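Local structure of penaeus monodon metallodensovirus major capsid protein (Penaeus monodon metallodensovirus, 6WH7) at residues A[80-85]-A[188-193]; A[167-172]-A[341-346]. The protein forms the icosahedral capsid of a shrimp densovirus, sixty copies of the chain assembling into the protein shell of this parvovirus. All blocks are in the same frame, centred on the assembly; numbering follows the deposited sequence.

Overall arrangement
Contact 1 and contact 2 lie side by side, their centres about 8 Å apart, on the same side of the chain's centre. In sequence their segments alternate: 80-85, 167-172, 188-193, then 341-346. Contact 1 adds strand 189-191 to the edge of the five-stranded sheet containing strands 79-83 and 270-274, whereas contact 2 belongs to a separate three-stranded sheet of strands 169-179, 340-345 and 335-337. The two contacts touch by packing: Val-170 against Ala-190, Phe-346 against Val-82, and Ile-341 against the hydroxyl end of Tyr-188. Excursions from the capsid barrel, including the chain's C-terminal region, are thereby packed against one of its sheets.

Contact 1. Residues A[80-85]-A[188-193]; sequences MIVIPW and YVASTV
The side chains of Tyr-188 and Pro-84 cross at about a right angle, Pro-84 CG lying 3.9 Å from Tyr-188 CE2, with the carbonyl O of Val-82 also beside the phenol. Trp-178 stacks on the same phenol, whose hydroxyl is hydrogen-bonded to the carbonyl O of Pro-179. Pro-84 is the centre of an inverse gamma turn leading to Trp-85. The indole of Trp-85 has the O of Ile-83 at its edge, in plane, and stacks with His-271.

Beyond the rings, the backbones join as antiparallel strands. Met-80 and Ala-190 form a hydrogen-bonded pair, Met-80 N to Ala-190 O and Ala-190 N to Met-80 O both measuring 2.8 Å. Val-82 N adds a third bond, 2.7 Å to Tyr-188 O, nearly straight at 166°. Ile-81 and Val-189 are the non-hydrogen-bonded pair between, and their side chains share one face, crossing obliquely with Ile-81 CD1 against Val-189 CG1. On the face of Met-80 and Ala-190, Val-82 CG2 rests 3.7 Å from Ala-190 CB. The Met-80 chain bends at chi3 (90°), and its CE meets Thr-192 CG2, the two side chains crossing at about a right angle.

Strand 79-83 also bonds to strand 270-274, so strand 189-191 extends the sheet by one edge strand. With strands 157-162 and 207-211 next in order, the arrangement is consistent with the CHEF sheet of the parvoviral jelly roll, widened here by a strand from the loop between E and F.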
loop_
_atom_site.group_PDB
_atom_site.type_symbol
_atom_site.label_atom_id
_atom_site.label_comp_id
_atom_site.label_asym_id
_atom_site.label_seq_id
_atom_site.Cartn_x
_atom_site.Cartn_y
_atom_site.Cartn_z
ATOM N N MET A 80 27.889 7.148 -100.357
ATOM C CA MET A 80 27.716 6.456 -99.088
ATOM C C MET A 80 27.660 4.957 -99.335
ATOM O O MET A 80 27.315 4.503 -100.424
ATOM C CB MET A 80 26.436 6.898 -98.383
ATOM C CG MET A 80 25.203 6.320 -99.020
ATOM S SD MET A 80 23.682 7.146 -98.598
ATOM C CE MET A 80 23.648 8.344 -99.906
ATOM N N ILE A 81 28.004 4.189 -98.311
ATOM C CA ILE A 81 27.832 2.742 -98.331
ATOM C C ILE A 81 26.426 2.418 -97.869
ATOM O O ILE A 81 25.972 2.909 -96.834
ATOM C CB ILE A 81 28.869 2.042 -97.441
ATOM C CG1 ILE A 81 30.270 2.233 -97.991
ATOM C CG2 ILE A 81 28.567 0.569 -97.343
ATOM C CD1 ILE A 81 30.453 1.598 -99.316
ATOM N N VAL A 82 25.736 1.588 -98.633
ATOM C CA VAL A 82 24.371 1.188 -98.331
ATOM C C VAL A 82 24.434 -0.149 -97.617
ATOM O O VAL A 82 24.905 -1.138 -98.186
ATOM C CB VAL A 82 23.530 1.096 -99.610
ATOM C CG1 VAL A 82 22.123 0.676 -99.287
ATOM C CG2 VAL A 82 23.554 2.416 -100.332
ATOM N N ILE A 83 23.983 -0.186 -96.371
ATOM C CA ILE A 83 24.019 -1.431 -95.615
ATOM C C ILE A 83 22.787 -2.226 -96.019
ATOM O O ILE A 83 21.668 -1.849 -95.651
ATOM C CB ILE A 83 24.038 -1.179 -94.102
ATOM C CG1 ILE A 83 25.088 -0.134 -93.741
ATOM C CG2 ILE A 83 24.321 -2.458 -93.362
ATOM C CD1 ILE A 83 26.438 -0.468 -94.193
ATOM N N PRO A 84 22.927 -3.323 -96.741
ATOM C CA PRO A 84 21.760 -4.101 -97.169
ATOM C C PRO A 84 21.202 -4.931 -96.021
ATOM O O PRO A 84 20.975 -6.132 -96.153
ATOM C CB PRO A 84 22.329 -4.978 -98.283
ATOM C CG PRO A 84 23.716 -5.186 -97.882
ATOM C CD PRO A 84 24.178 -3.952 -97.183
ATOM N N TRP A 85 20.976 -4.285 -94.890
ATOM C CA TRP A 85 20.626 -4.991 -93.674
ATOM C C TRP A 85 19.147 -5.300 -93.621
ATOM O O TRP A 85 18.689 -5.917 -92.660
ATOM C CB TRP A 85 21.024 -4.152 -92.465
ATOM C CG TRP A 85 20.040 -3.089 -92.140
ATOM C CD1 TRP A 85 19.732 -2.000 -92.883
ATOM C CD2 TRP A 85 19.307 -2.964 -90.922
ATOM N NE1 TRP A 85 18.788 -1.241 -92.241
ATOM C CE2 TRP A 85 18.525 -1.811 -91.024
ATOM C CE3 TRP A 85 19.218 -3.736 -89.761
ATOM C CZ2 TRP A 85 17.672 -1.407 -90.012
ATOM C CZ3 TRP A 85 18.377 -3.333 -88.763
ATOM C CH2 TRP A 85 17.610 -2.180 -88.892
ATOM N N TYR A 188 28.345 -1.604 -101.432
ATOM C CA TYR A 188 27.306 -0.996 -102.248
ATOM C C TYR A 188 27.355 0.502 -102.014
ATOM O O TYR A 188 27.040 0.977 -100.923
ATOM C CB TYR A 188 25.929 -1.547 -101.899
ATOM C CG TYR A 188 25.752 -3.023 -102.126
ATOM C CD1 TYR A 188 26.472 -3.687 -103.095
ATOM C CD2 TYR A 188 24.804 -3.734 -101.420
ATOM C CE1 TYR A 188 26.297 -5.026 -103.310
ATOM C CE2 TYR A 188 24.617 -5.073 -101.635
ATOM C CZ TYR A 188 25.363 -5.713 -102.581
ATOM O OH TYR A 188 25.177 -7.049 -102.804
ATOM N N VAL A 189 27.704 1.252 -103.051
ATOM C CA VAL A 189 27.913 2.686 -102.945
ATOM C C VAL A 189 26.793 3.386 -103.688
ATOM O O VAL A 189 26.464 3.026 -104.823
ATOM C CB VAL A 189 29.292 3.112 -103.481
ATOM C CG1 VAL A 189 30.379 2.572 -102.616
ATOM C CG2 VAL A 189 29.496 2.593 -104.856
ATOM N N ALA A 190 26.194 4.367 -103.036
ATOM C CA ALA A 190 25.195 5.219 -103.643
ATOM C C ALA A 190 25.670 6.653 -103.563
ATOM O O ALA A 190 26.175 7.089 -102.528
ATOM C CB ALA A 190 23.859 5.079 -102.945
ATOM N N SER A 191 25.520 7.380 -104.654
ATOM C CA SER A 191 25.840 8.796 -104.690
ATOM C C SER A 191 24.529 9.559 -104.625
ATOM O O SER A 191 23.754 9.557 -105.584
ATOM C CB SER A 191 26.625 9.148 -105.949
ATOM O OG SER A 191 26.930 10.529 -105.987
ATOM N N THR A 192 24.276 10.205 -103.497
ATOM C CA THR A 192 23.080 11.023 -103.354
ATOM C C THR A 192 23.315 12.382 -104.000
ATOM O O THR A 192 24.249 13.104 -103.638
ATOM C CB THR A 192 22.697 11.151 -101.882
ATOM O OG1 THR A 192 21.538 11.984 -101.752
ATOM C CG2 THR A 192 23.858 11.676 -101.042
ATOM N N VAL A 193 22.496 12.709 -104.994
ATOM C CA VAL A 193 22.674 13.917 -105.789
ATOM C C VAL A 193 21.304 14.517 -106.070
ATOM O O VAL A 193 20.414 13.832 -106.581
ATOM C CB VAL A 193 23.425 13.628 -107.105
ATOM C CG1 VAL A 193 23.486 14.862 -107.971
ATOM C CG2 VAL A 193 24.837 13.131 -106.825
#

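Contact 2. Residues A[167-172]-A[341-346]; sequences LSKVYP and INNIQF
Lys-169 and Gln-345 run side by side and point the same way from a non-hydrogen-bonded antiparallel pair, Lys-169 CE passing beside the amide NE2 of Gln-345. Lys-169 CG lies anti to the backbone N (chi1 -177°), and the aliphatic chain passes over Asn-343, Lys-169 CG being 3.6 Å from Asn-343 CG. Asn-343 also accompanies Tyr-171: the two side chains point alike, but the phenol and amide planes stand 86° apart. Asn-343 CB sits over one face of the Tyr-171 ring, offset toward its rim and 3.9 Å from the centroid, a CH-pi contact. Asn-343 ND2 is close to both Lys-169 CD (3.3 Å) and Tyr-171 CE1 (3.5 Å), so lysine chain and phenol meet the same asparagine.

Val-170 and Ile-344 point to the opposite face. Val-170 CG2 approaches the edge of the Phe-346 ring in plane, 3.9 Å from Phe-346 CE2, while Ile-344 CG2 sits over one face of that ring, offset toward the rim. Backbone bonds of 2.8 Å join Val-170 N to Ile-344 O and Ile-344 N to Val-170 O; a longer one, 3.3 Å, links Phe-346 N to Ser-168 O.

Val-170, Ile-344 and Phe-346 all pack on Val-82 of strand 79-83, and Trp-178, farther along strand 169-179, touches Val-170 and Ile-344. Ser-168 reaches Ala-321 of a neighbouring subunit. Strand 340-345 is central in its sheet, between strand 169-179 and strand 335-337, where Ser-335 holds the Asn-342 amide.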
loop_
_atom_site.group_PDB
_atom_site.type_symbol
_atom_site.label_atom_id
_atom_site.label_comp_id
_atom_site.label_asym_id
_atom_site.label_seq_id
_atom_site.Cartn_x
_atom_site.Cartn_y
_atom_site.Cartn_z
ATOM N N LEU A 167 15.871 8.973 -98.256
ATOM C CA LEU A 167 16.085 8.113 -99.411
ATOM C C LEU A 167 15.095 6.964 -99.328
ATOM O O LEU A 167 15.211 6.100 -98.455
ATOM C CB LEU A 167 17.521 7.603 -99.445
ATOM C CG LEU A 167 18.581 8.484 -100.096
ATOM C CD1 LEU A 167 18.713 9.798 -99.382
ATOM C CD2 LEU A 167 19.904 7.755 -100.074
ATOM N N SER A 168 14.117 6.966 -100.223
ATOM C CA SER A 168 13.150 5.879 -100.272
ATOM C C SER A 168 13.739 4.657 -100.955
ATOM O O SER A 168 13.622 3.534 -100.459
ATOM C CB SER A 168 11.898 6.342 -101.005
ATOM O OG SER A 168 10.977 5.284 -101.151
ATOM N N LYS A 169 14.368 4.869 -102.097
ATOM C CA LYS A 169 14.951 3.822 -102.907
ATOM C C LYS A 169 16.342 4.275 -103.299
ATOM O O LYS A 169 16.562 5.456 -103.576
ATOM C CB LYS A 169 14.102 3.552 -104.139
ATOM C CG LYS A 169 14.593 2.433 -104.992
ATOM C CD LYS A 169 13.768 2.327 -106.242
ATOM C CE LYS A 169 12.375 1.842 -105.951
ATOM N NZ LYS A 169 11.592 1.715 -107.204
ATOM N N VAL A 170 17.281 3.342 -103.310
ATOM C CA VAL A 170 18.694 3.663 -103.412
ATOM C C VAL A 170 19.289 2.876 -104.564
ATOM O O VAL A 170 19.125 1.656 -104.635
ATOM C CB VAL A 170 19.428 3.352 -102.098
ATOM C CG1 VAL A 170 20.866 3.607 -102.256
ATOM C CG2 VAL A 170 18.878 4.202 -100.983
ATOM N N TYR A 171 19.983 3.560 -105.446
ATOM C CA TYR A 171 20.557 2.963 -106.633
ATOM C C TYR A 171 22.075 2.984 -106.562
ATOM O O TYR A 171 22.657 3.844 -105.897
ATOM C CB TYR A 171 20.120 3.717 -107.891
ATOM C CG TYR A 171 18.650 3.653 -108.176
ATOM C CD1 TYR A 171 18.125 2.650 -108.962
ATOM C CD2 TYR A 171 17.786 4.596 -107.655
ATOM C CE1 TYR A 171 16.787 2.591 -109.229
ATOM C CE2 TYR A 171 16.446 4.544 -107.912
ATOM C CZ TYR A 171 15.950 3.541 -108.700
ATOM O OH TYR A 171 14.606 3.486 -108.967
ATOM N N PRO A 172 22.747 2.054 -107.226
ATOM C CA PRO A 172 24.203 2.135 -107.322
ATOM C C PRO A 172 24.641 3.323 -108.159
ATOM O O PRO A 172 23.870 3.908 -108.919
ATOM C CB PRO A 172 24.585 0.809 -107.984
ATOM C CG PRO A 172 23.381 0.385 -108.693
ATOM C CD PRO A 172 22.232 0.832 -107.860
ATOM N N ILE A 341 22.109 -6.314 -107.829
ATOM C CA ILE A 341 20.992 -5.626 -107.192
ATOM C C ILE A 341 20.726 -4.327 -107.940
ATOM O O ILE A 341 21.627 -3.501 -108.110
ATOM C CB ILE A 341 21.281 -5.352 -105.712
ATOM C CG1 ILE A 341 21.493 -6.654 -104.953
ATOM C CG2 ILE A 341 20.142 -4.595 -105.093
ATOM C CD1 ILE A 341 21.961 -6.461 -103.554
ATOM N N ASN A 342 19.487 -4.144 -108.387
ATOM C CA ASN A 342 19.136 -2.953 -109.150
ATOM C C ASN A 342 18.984 -1.745 -108.245
ATOM O O ASN A 342 19.486 -0.660 -108.551
ATOM C CB ASN A 342 17.848 -3.202 -109.924
ATOM C CG ASN A 342 18.033 -4.191 -111.028
ATOM O OD1 ASN A 342 19.138 -4.361 -111.533
ATOM N ND2 ASN A 342 16.964 -4.871 -111.403
ATOM N N ASN A 343 18.281 -1.914 -107.136
ATOM C CA ASN A 343 18.101 -0.853 -106.164
ATOM C C ASN A 343 17.750 -1.497 -104.838
ATOM O O ASN A 343 17.360 -2.664 -104.784
ATOM C CB ASN A 343 17.034 0.149 -106.622
ATOM C CG ASN A 343 15.684 -0.492 -106.866
ATOM O OD1 ASN A 343 15.231 -1.343 -106.111
ATOM N ND2 ASN A 343 15.053 -0.112 -107.964
ATOM N N ILE A 344 17.909 -0.733 -103.767
ATOM C CA ILE A 344 17.529 -1.176 -102.437
ATOM C C ILE A 344 16.499 -0.202 -101.896
ATOM O O ILE A 344 16.746 1.006 -101.838
ATOM C CB ILE A 344 18.734 -1.294 -101.495
ATOM C CG1 ILE A 344 19.646 -2.429 -101.947
ATOM C CG2 ILE A 344 18.275 -1.561 -100.091
ATOM C CD1 ILE A 344 20.944 -2.498 -101.199
ATOM N N GLN A 345 15.346 -0.729 -101.523
ATOM C CA GLN A 345 14.277 0.006 -100.878
ATOM C C GLN A 345 14.413 -0.157 -99.375
ATOM O O GLN A 345 14.835 -1.208 -98.895
ATOM C CB GLN A 345 12.930 -0.529 -101.338
ATOM C CG GLN A 345 12.696 -0.372 -102.805
ATOM C CD GLN A 345 11.498 -1.147 -103.268
ATOM O OE1 GLN A 345 11.122 -2.144 -102.657
ATOM N NE2 GLN A 345 10.885 -0.696 -104.351
ATOM N N PHE A 346 14.074 0.886 -98.622
ATOM C CA PHE A 346 14.173 0.792 -97.169
ATOM C C PHE A 346 12.825 0.921 -96.474
ATOM O O PHE A 346 12.343 -0.073 -95.930
ATOM C CB PHE A 346 15.206 1.775 -96.633
ATOM C CG PHE A 346 16.603 1.355 -96.931
ATOM C CD1 PHE A 346 17.168 0.305 -96.238
ATOM C CD2 PHE A 346 17.351 1.993 -97.889
ATOM C CE1 PHE A 346 18.442 -0.097 -96.498
ATOM C CE2 PHE A 346 18.631 1.591 -98.146
ATOM C CZ PHE A 346 19.174 0.547 -97.448
#